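Local coordinates for protein prolyl-tRNA synthetase (Naegleria fowleri, PDB 6UYH) that probably joins proline to its cognate tRNA at the expense of ATP and is captured here with halofuginone and the ATP analogue AMPPNP, at residues D15-K18 with Q19-F22; H441-K444 with A445-E448; Q460-S463 with D464-G468; C477-L480 with D481-S484. All coordinates share one frame; numbering follows the deposited sequence.

Interaction 1. Residues D15-K18 with Q19-F22; sequences DVKK and QENF
Glu20 packs on Lys17 in a type I beta turn, Lys17-Glu20, that leads into the N-cap of helix 22-32; the helical backbone torsions of Lys18 and Gln19 and the 5.1 Å between Lys17 CA and Glu20 CA define it. In the conformer described, Gln19 runs beside Lys17 in the same direction, but a second deposited conformer makes this pairing doubtful, and the ammonium of Lys17 is taken by a salt bridge to Asp286. Glu20 closes the turn twice. Its N donates to Lys17 O at 3.0 Å, and its carboxylate accepts in turn: Lys17 N reaches Glu20 OE1 at 3.1 Å in a nearly straight bond (173°) that arrives from above the carboxylate plane. With chi1 at -81° CG lies beside the backbone N of Glu20, and the extended chain brings OE1 to Lys17 N. A water also donates to Glu20 OE1 and to Asp15 O, joining them. Asn21 adds a weak bond from its N to Lys17 O, while its CB lies 3.8 Å from Val16 CG1. As N-cap, it turns OD1 to Glu24 N and Ser23 OG. Phe22 is buried, and Lys18, extended alongside it, gives NZ hydrogen bonds to Met281 O and Gly284 O. On the way, Lys18 CE meets the edge of the ring, near its plane, 3.7 Å from Phe22 CE1.

Interaction 2. Residues H441-K444 with A445-E448; sequences HESK and AAEE
Ser443 and Ala446 meet in a classical N-cap, with Ser443 standing just before helix 444-457. The capping bond is the one side-chain hydrogen bond across the junction: Ala446 N donates to Ser443 OG at 3.0 Å (164°). A chi1 of 165° swings OG away from the backbone N of Ser443 and over the first turn, where it meets that amide. The same hydroxyl is hydrogen-bonded to Glu498 OE1, which links the cap to a residue more distant in the chain. Backbone bonds then take over in the regular i to i+4 pattern, Glu447 N to Ser443 O at 3.1 Å and Glu448 N to Lys444 O at 2.9 Å. Nonpolar packing is slight and comes from the methyl of Ala446, whose CB lies 3.7 Å from Ser443 CB; Ala446 also touches Trp440 and Tyr495. Glu447 is buried and extended, its carboxylate held by Thr209, Ser475 and Asn211, and Glu442 OE2 accepts from Glu210 N. The two acids, like in charge, keep their nearest oxygens 5.0 Å apart (Glu442 OE2 to Glu447 OE1). Between them sits a water that donates one hydrogen to each, 2.9 Å from Glu442 OE2 and 2.6 Å from Glu447 OE1.

Interaction 3. Residues Q460-S463 with D464-G468; sequences QSQS and DANTG
Gln462 and Asn466 bring their amides together on the outer face of a short helix, with planes 49° apart. Gln462 bends at chi2, which brings NE2 to Asn466 OD1; the oxygen lies close to the plane of the glutamine amide, whereas NE2 sits above the asparagine carbonyl plane. At 2.5 Å the NE2 to OD1 separation is unusually short, so the exact placement is doubtful. Elsewhere, Gln460 crosses Asp464 at a slant, its amide plane turned 80° from the carboxylate. Gln460 OE1 approaches Asp464 CB to 3.6 Å, while its NE2 bonds to Leu469 O. Ser461 is the N-cap of helix 462-466: with chi1 at 70° its hydroxyl lies over the first turn, and Asp464 N donates to Ser461 OG at 3.0 Å. At the other end Gly468, with positive phi, is the C-prime residue of a Schellman motif, Gly468 N bonding to Ala465 O and Leu469 N to Asp464 O. The buried Asp464 carboxylate is well supplied, with a salt bridge from Arg232, an amide from Asn230 and three waters, which tie it to Ser461 OG, Ser461 N and Ser463 OG, the last also hydrogen-bonded to Ser23 OG. Thr467 doubles the i to i+4 bond to Ser463 O. Its N reaches that oxygen at 3.0 Å and Thr467 OG1 reaches Ser463 O at 2.8 Å, the two donors coming from opposite faces of the carbonyl plane.

Interaction 4. Residues C477-L480 with D481-S484; sequences CVPL and DQSS
Pro479 and Gln482 stand at the ends of a bend where the chain leaves strand 474-479. Leu480 takes helical torsions between the extended Pro479 and the again extended Asp481, and the ends come to within 6.3 Å, Pro479 CA to Gln482 CA. No direct backbone hydrogen bond spans the bend; a water accepts from Gln482 N at 2.8 Å and donates weakly to Leu480 O. A side chain bridges it instead. Gln482 NE2 donates to Pro479 O at 3.1 Å, in a fairly straight bond (166°) that lies in the carbonyl plane on a lone pair and also in the amide plane of the glutamine. A bend at chi2 (-111°) brings NE2 back to Pro479; the two side chains cross at about a right angle, with Gln482 NE2 3.7 Å from Pro479 CD. The same nitrogen sits 3.5 Å from Val478 CG1. Beyond the bend, Asp481 forms an Asx turn: Ser483 N donates to Asp481 OD1 at 3.0 Å from the anti side, tilted out of the carboxylate plane, and Ser483 OG reaches Asp481 OD1 at 2.7 Å on its syn lone pair, so one oxygen holds both donors. Strand 474-479 runs between strands 204-207 and 505-512, antiparallel to both. Gln482 NE2 also bonds to Trp506 O, tying the bend to strand 505-512, while Leu480 leans on Phe185 and Leu188 of helix 177-198.

In the fold
Interactions 1, 3 and 4 lie at the surface, whereas interaction 2 is partly buried. The first three prepare or form helix starts: asparagine caps helix 22-32, and serines cap helices 444-457 and 462-466, the last two following each other in the chain. Interactions 1 and 3 touch, through a weak hydrogen bond between Asn21 OD1 and Ser463 OG, so two helix beginnings far apart in sequence meet. Interactions 2 and 4 come within about 5 Å at their nearest atoms without touching. A glutamate folded onto a backbone N of its turn marks interaction 1, a single water between two acids interaction 2, an arginine-paired aspartate interaction 3, and a glutamine amide bonded to a strand-end carbonyl interaction 4.

Interaction 1. Residues D15-K18 with Q19-F22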
loop_
_atom_site.group_PDB
_atom_site.type_symbol
_atom_site.label_atom_id
_atom_site.label_comp_id
_atom_site.label_asym_id
_atom_site.label_seq_id
_atom_site.Cartn_x
_atom_site.Cartn_y
_atom_site.Cartn_z
ATOM N N ASP A 15 -33.307 6.231 -1.934
ATOM C CA ASP A 15 -34.686 6.468 -1.524
ATOM C C ASP A 15 -34.831 7.660 -0.588
ATOM O O ASP A 15 -35.948 7.942 -0.137
ATOM C CB ASP A 15 -35.253 5.215 -0.847
ATOM C CG ASP A 15 -35.181 3.989 -1.733
ATOM O OD1 ASP A 15 -35.557 4.084 -2.920
ATOM O OD2 ASP A 15 -34.734 2.934 -1.243
ATOM N N VAL A 16 -33.735 8.338 -0.258
ATOM C CA VAL A 16 -33.743 9.501 0.623
ATOM C C VAL A 16 -32.925 10.593 -0.049
ATOM O O VAL A 16 -31.793 10.346 -0.476
ATOM C CB VAL A 16 -33.165 9.166 2.013
ATOM C CG1 VAL A 16 -33.052 10.421 2.863
ATOM C CG2 VAL A 16 -34.038 8.133 2.712
ATOM N N LYS A 17 -33.481 11.798 -0.125
ATOM C CA LYS A 17 -32.816 12.889 -0.826
ATOM C C LYS A 17 -31.697 13.497 0.013
ATOM O O LYS A 17 -31.735 13.491 1.245
ATOM C CB LYS A 17 -33.824 13.974 -1.209
ATOM C CG LYS A 17 -34.819 13.515 -2.272
ATOM C CD LYS A 17 -35.813 14.615 -2.640
ATOM C CE LYS A 17 -35.152 15.734 -3.438
ATOM N NZ LYS A 17 -34.543 15.245 -4.713
ATOM N N LYS A 18 -30.687 14.025 -0.683
ATOM C CA LYS A 18 -29.549 14.645 -0.012
ATOM C C LYS A 18 -30.008 15.778 0.898
ATOM O O LYS A 18 -29.458 15.970 1.988
ATOM C CB LYS A 18 -28.560 15.156 -1.058
ATOM C CG LYS A 18 -27.160 15.466 -0.543
ATOM C CD LYS A 18 -26.255 15.901 -1.695
ATOM C CE LYS A 18 -24.832 16.109 -1.234
ATOM N NZ LYS A 18 -23.938 16.544 -2.369
ATOM N N GLN A 19 -31.037 16.513 0.475
ATOM C CA GLN A 19 -31.615 17.646 1.190
ATOM C C GLN A 19 -32.571 17.236 2.306
ATOM O O GLN A 19 -32.981 18.093 3.095
ATOM C CB GLN A 19 -32.376 18.538 0.196
ATOM C CG GLN A 19 -33.716 17.931 -0.254
ATOM C CD GLN A 19 -34.209 18.434 -1.610
ATOM O OE1 GLN A 19 -35.401 18.678 -1.794
ATOM N NE2 GLN A 19 -33.300 18.560 -2.566
ATOM N N GLU A 20 -32.991 15.969 2.355
ATOM C CA GLU A 20 -33.960 15.512 3.350
ATOM C C GLU A 20 -33.292 15.011 4.627
ATOM O O GLU A 20 -33.722 15.341 5.737
ATOM C CB GLU A 20 -34.834 14.384 2.771
ATOM C CG GLU A 20 -35.978 14.848 1.901
ATOM C CD GLU A 20 -36.680 13.694 1.193
ATOM O OE1 GLU A 20 -36.169 12.550 1.233
ATOM O OE2 GLU A 20 -37.735 13.940 0.579
ATOM N N ASN A 21 -32.286 14.159 4.481
ATOM C CA ASN A 21 -31.618 13.546 5.626
ATOM C C ASN A 21 -30.212 13.219 5.141
ATOM O O ASN A 21 -30.006 12.205 4.466
ATOM C CB ASN A 21 -32.360 12.303 6.107
ATOM C CG ASN A 21 -31.743 11.696 7.361
ATOM O OD1 ASN A 21 -30.535 11.753 7.567
ATOM N ND2 ASN A 21 -32.582 11.110 8.204
ATOM N N PHE A 22 -29.263 14.098 5.460
ATOM C CA PHE A 22 -27.944 14.007 4.852
ATOM C C PHE A 22 -27.232 12.730 5.266
ATOM O O PHE A 22 -26.534 12.112 4.453
ATOM C CB PHE A 22 -27.114 15.246 5.223
ATOM C CG PHE A 22 -25.822 15.372 4.457
ATOM C CD1 PHE A 22 -25.799 15.249 3.076
ATOM C CD2 PHE A 22 -24.632 15.643 5.117
ATOM C CE1 PHE A 22 -24.602 15.358 2.369
ATOM C CE2 PHE A 22 -23.434 15.766 4.416
ATOM C CZ PHE A 22 -23.423 15.626 3.036
HETATM O O HOH W 1 -37.483 10.543 -0.586
#

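Interaction 2. Residues H441-K444 with A445-E448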
loop_
_atom_site.group_PDB
_atom_site.type_symbol
_atom_site.label_atom_id
_atom_site.label_comp_id
_atom_site.label_asym_id
_atom_site.label_seq_id
_atom_site.Cartn_x
_atom_site.Cartn_y
_atom_site.Cartn_z
ATOM N N HIS A 441 -7.725 38.488 16.381
ATOM C CA HIS A 441 -6.414 38.603 17.009
ATOM C C HIS A 441 -6.158 37.287 17.719
ATOM O O HIS A 441 -6.966 36.867 18.552
ATOM C CB HIS A 441 -6.335 39.777 17.989
ATOM C CG HIS A 441 -4.950 40.029 18.495
ATOM N ND1 HIS A 441 -4.299 41.232 18.316
ATOM C CD2 HIS A 441 -4.081 39.227 19.158
ATOM C CE1 HIS A 441 -3.094 41.162 18.853
ATOM N NE2 HIS A 441 -2.934 39.954 19.366
ATOM N N GLU A 442 -5.038 36.645 17.397
ATOM C CA GLU A 442 -4.780 35.285 17.862
ATOM C C GLU A 442 -4.840 35.192 19.381
ATOM O O GLU A 442 -4.220 35.987 20.099
ATOM C CB GLU A 442 -3.414 34.812 17.363
ATOM C CG GLU A 442 -2.984 33.464 17.942
ATOM C CD GLU A 442 -3.953 32.333 17.595
ATOM O OE1 GLU A 442 -4.368 32.237 16.421
ATOM O OE2 GLU A 442 -4.301 31.551 18.504
ATOM N N SER A 443 -5.593 34.202 19.867
ATOM C CA SER A 443 -5.805 33.981 21.289
ATOM C C SER A 443 -6.559 32.675 21.502
ATOM O O SER A 443 -7.656 32.507 20.962
ATOM C CB SER A 443 -6.587 35.142 21.899
ATOM O OG SER A 443 -7.100 34.812 23.174
ATOM N N LYS A 444 -5.991 31.747 22.279
ATOM C CA LYS A 444 -6.733 30.534 22.620
ATOM C C LYS A 444 -8.021 30.869 23.364
ATOM O O LYS A 444 -9.068 30.252 23.127
ATOM C CB LYS A 444 -5.862 29.597 23.462
ATOM C CG LYS A 444 -4.711 28.956 22.705
ATOM C CD LYS A 444 -3.861 28.092 23.631
ATOM C CE LYS A 444 -2.801 27.322 22.856
ATOM N NZ LYS A 444 -1.905 26.535 23.754
ATOM N N ALA A 445 -7.960 31.845 24.271
ATOM C CA ALA A 445 -9.134 32.204 25.061
ATOM C C ALA A 445 -10.231 32.808 24.193
ATOM O O ALA A 445 -11.419 32.542 24.414
ATOM C CB ALA A 445 -8.739 33.169 26.177
ATOM N N ALA A 446 -9.861 33.640 23.211
ATOM C CA ALA A 446 -10.869 34.186 22.310
ATOM C C ALA A 446 -11.534 33.072 21.517
ATOM O O ALA A 446 -12.759 33.053 21.357
ATOM C CB ALA A 446 -10.247 35.213 21.363
ATOM N N GLU A 447 -10.742 32.116 21.035
ATOM C CA GLU A 447 -11.318 31.017 20.269
ATOM C C GLU A 447 -12.271 30.186 21.123
ATOM O O GLU A 447 -13.339 29.768 20.654
ATOM C CB GLU A 447 -10.204 30.142 19.694
ATOM C CG GLU A 447 -10.711 28.976 18.876
ATOM C CD GLU A 447 -9.611 28.289 18.088
ATOM O OE1 GLU A 447 -8.510 28.877 17.945
ATOM O OE2 GLU A 447 -9.862 27.161 17.613
ATOM N N GLU A 448 -11.899 29.929 22.377
ATOM C CA GLU A 448 -12.778 29.174 23.266
ATOM C C GLU A 448 -14.061 29.945 23.552
ATOM O O GLU A 448 -15.152 29.364 23.594
ATOM C CB GLU A 448 -12.040 28.841 24.563
ATOM C CG GLU A 448 -12.892 28.126 25.610
ATOM C CD GLU A 448 -13.405 26.769 25.145
ATOM O OE1 GLU A 448 -12.747 26.124 24.291
ATOM O OE2 GLU A 448 -14.476 26.351 25.642
HETATM O O HOH W 2 -6.386 29.708 19.166
#

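Interaction 3. Residues Q460-S463 with D464-G468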
loop_
_atom_site.group_PDB
_atom_site.type_symbol
_atom_site.label_atom_id
_atom_site.label_comp_id
_atom_site.label_asym_id
_atom_site.label_seq_id
_atom_site.Cartn_x
_atom_site.Cartn_y
_atom_site.Cartn_z
ATOM N N GLN A 460 -28.974 23.142 14.922
ATOM C CA GLN A 460 -28.497 22.239 13.882
ATOM C C GLN A 460 -29.557 21.182 13.609
ATOM O O GLN A 460 -30.495 20.996 14.387
ATOM C CB GLN A 460 -27.155 21.587 14.257
ATOM C CG GLN A 460 -27.253 20.533 15.357
ATOM C CD GLN A 460 -25.909 19.874 15.688
ATOM O OE1 GLN A 460 -24.960 19.917 14.903
ATOM N NE2 GLN A 460 -25.831 19.265 16.864
ATOM N N SER A 461 -29.396 20.489 12.485
ATOM C CA SER A 461 -30.384 19.511 12.058
ATOM C C SER A 461 -30.336 18.264 12.940
ATOM O O SER A 461 -29.319 17.943 13.561
ATOM C CB SER A 461 -30.143 19.107 10.605
ATOM O OG SER A 461 -28.956 18.333 10.493
ATOM N N GLN A 462 -31.458 17.551 12.977
ATOM C CA GLN A 462 -31.496 16.289 13.707
ATOM C C GLN A 462 -30.472 15.309 13.146
ATOM O O GLN A 462 -29.835 14.568 13.904
ATOM C CB GLN A 462 -32.901 15.694 13.655
ATOM C CG GLN A 462 -33.043 14.425 14.476
ATOM C CD GLN A 462 -32.714 14.651 15.945
ATOM O OE1 GLN A 462 -33.276 15.540 16.592
ATOM N NE2 GLN A 462 -31.785 13.855 16.474
ATOM N N SER A 463 -30.295 15.303 11.820
ATOM C CA SER A 463 -29.302 14.430 11.197
ATOM C C SER A 463 -27.896 14.750 11.683
ATOM O O SER A 463 -27.111 13.841 11.974
ATOM C CB SER A 463 -29.372 14.554 9.673
ATOM O OG SER A 463 -28.320 13.829 9.044
ATOM N N ASP A 464 -27.548 16.037 11.759
ATOM C CA ASP A 464 -26.229 16.405 12.260
ATOM C C ASP A 464 -26.074 16.028 13.729
ATOM O O ASP A 464 -25.021 15.528 14.138
ATOM C CB ASP A 464 -25.985 17.903 12.070
ATOM C CG ASP A 464 -25.633 18.267 10.632
ATOM O OD1 ASP A 464 -25.679 17.379 9.738
ATOM O OD2 ASP A 464 -25.310 19.453 10.408
ATOM N N ALA A 465 -27.102 16.269 14.537
ATOM C CA ALA A 465 -27.026 15.888 15.943
ATOM C C ALA A 465 -26.842 14.379 16.092
ATOM O O ALA A 465 -26.092 13.924 16.962
ATOM C CB ALA A 465 -28.273 16.360 16.686
ATOM N N ASN A 466 -27.501 13.591 15.234
ATOM C CA ASN A 466 -27.340 12.138 15.258
ATOM C C ASN A 466 -25.940 11.707 14.833
ATOM O O ASN A 466 -25.438 10.680 15.307
ATOM C CB ASN A 466 -28.370 11.473 14.345
ATOM C CG ASN A 466 -29.787 11.616 14.856
ATOM O OD1 ASN A 466 -30.018 12.110 15.958
ATOM N ND2 ASN A 466 -30.752 11.165 14.053
ATOM N N THR A 467 -25.309 12.450 13.926
ATOM C CA THR A 467 -23.944 12.190 13.485
ATOM C C THR A 467 -22.911 12.625 14.532
ATOM O O THR A 467 -21.701 12.558 14.279
ATOM C CB THR A 467 -23.711 12.885 12.129
ATOM O OG1 THR A 467 -24.751 12.496 11.224
ATOM C CG2 THR A 467 -22.380 12.500 11.485
ATOM N N GLY A 468 -23.365 13.036 15.714
ATOM C CA GLY A 468 -22.470 13.457 16.772
ATOM C C GLY A 468 -21.866 14.827 16.584
ATOM O O GLY A 468 -20.889 15.159 17.264
HETATM O O HOH W 3 -27.945 17.947 8.100
HETATM O O HOH W 4 -27.279 21.344 10.667
HETATM O O HOH W 5 -25.709 14.905 8.864
#

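Interaction 4. Residues C477-L480 with D481-S484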
loop_
_atom_site.group_PDB
_atom_site.type_symbol
_atom_site.label_atom_id
_atom_site.label_comp_id
_atom_site.label_asym_id
_atom_site.label_seq_id
_atom_site.Cartn_x
_atom_site.Cartn_y
_atom_site.Cartn_z
ATOM N N CYS A 477 -9.281 28.197 9.560
ATOM C CA CYS A 477 -7.915 28.597 9.261
ATOM C C CYS A 477 -7.870 30.113 9.219
ATOM O O CYS A 477 -8.901 30.781 9.122
ATOM C CB CYS A 477 -7.435 28.027 7.930
ATOM S SG CYS A 477 -8.291 28.737 6.516
ATOM N N VAL A 478 -6.657 30.647 9.283
ATOM C CA VAL A 478 -6.391 32.026 8.889
ATOM C C VAL A 478 -5.927 31.991 7.433
ATOM O O VAL A 478 -4.803 31.515 7.161
ATOM C CB VAL A 478 -5.347 32.680 9.802
ATOM C CG1 VAL A 478 -5.113 34.127 9.388
ATOM C CG2 VAL A 478 -5.792 32.591 11.263
ATOM N N PRO A 479 -6.751 32.418 6.478
ATOM C CA PRO A 479 -6.388 32.257 5.061
ATOM C C PRO A 479 -5.029 32.869 4.744
ATOM O O PRO A 479 -4.714 33.976 5.193
ATOM C CB PRO A 479 -7.519 32.988 4.330
ATOM C CG PRO A 479 -8.698 32.853 5.246
ATOM C CD PRO A 479 -8.114 32.960 6.645
ATOM N N LEU A 480 -4.210 32.124 3.976
ATOM C CA LEU A 480 -2.909 32.642 3.551
ATOM C C LEU A 480 -3.050 33.921 2.740
ATOM O O LEU A 480 -2.272 34.871 2.917
ATOM C CB LEU A 480 -2.156 31.597 2.717
ATOM C CG LEU A 480 -1.870 30.241 3.341
ATOM C CD1 LEU A 480 -1.008 29.435 2.389
ATOM C CD2 LEU A 480 -1.182 30.419 4.681
ATOM N N ASP A 481 -4.009 33.953 1.819
ATOM C CA ASP A 481 -4.207 35.099 0.935
ATOM C C ASP A 481 -5.290 35.985 1.542
ATOM O O ASP A 481 -6.475 35.651 1.493
ATOM C CB ASP A 481 -4.592 34.619 -0.463
ATOM C CG ASP A 481 -4.682 35.747 -1.474
ATOM O OD1 ASP A 481 -4.566 36.937 -1.096
ATOM O OD2 ASP A 481 -4.876 35.433 -2.664
ATOM N N GLN A 482 -4.881 37.110 2.135
ATOM C CA GLN A 482 -5.816 38.063 2.723
ATOM C C GLN A 482 -6.085 39.259 1.813
ATOM O O GLN A 482 -6.744 40.217 2.242
ATOM C CB GLN A 482 -5.286 38.553 4.084
ATOM C CG GLN A 482 -4.985 37.413 5.060
ATOM C CD GLN A 482 -5.941 37.361 6.244
ATOM O OE1 GLN A 482 -6.397 38.394 6.735
ATOM N NE2 GLN A 482 -6.249 36.148 6.706
ATOM N N SER A 483 -5.628 39.210 0.556
ATOM C CA SER A 483 -5.582 40.416 -0.269
ATOM C C SER A 483 -6.967 40.902 -0.678
ATOM O O SER A 483 -7.137 42.094 -0.950
ATOM C CB SER A 483 -4.730 40.171 -1.517
ATOM O OG SER A 483 -5.327 39.188 -2.343
ATOM N N SER A 484 -7.958 40.020 -0.740
ATOM C CA SER A 484 -9.294 40.425 -1.170
ATOM C C SER A 484 -10.203 40.816 -0.012
ATOM O O SER A 484 -11.351 41.204 -0.250
ATOM C CB SER A 484 -9.963 39.302 -1.965
ATOM O OG SER A 484 -10.443 38.291 -1.088
HETATM O O HOH W 6 -2.331 38.204 2.158
#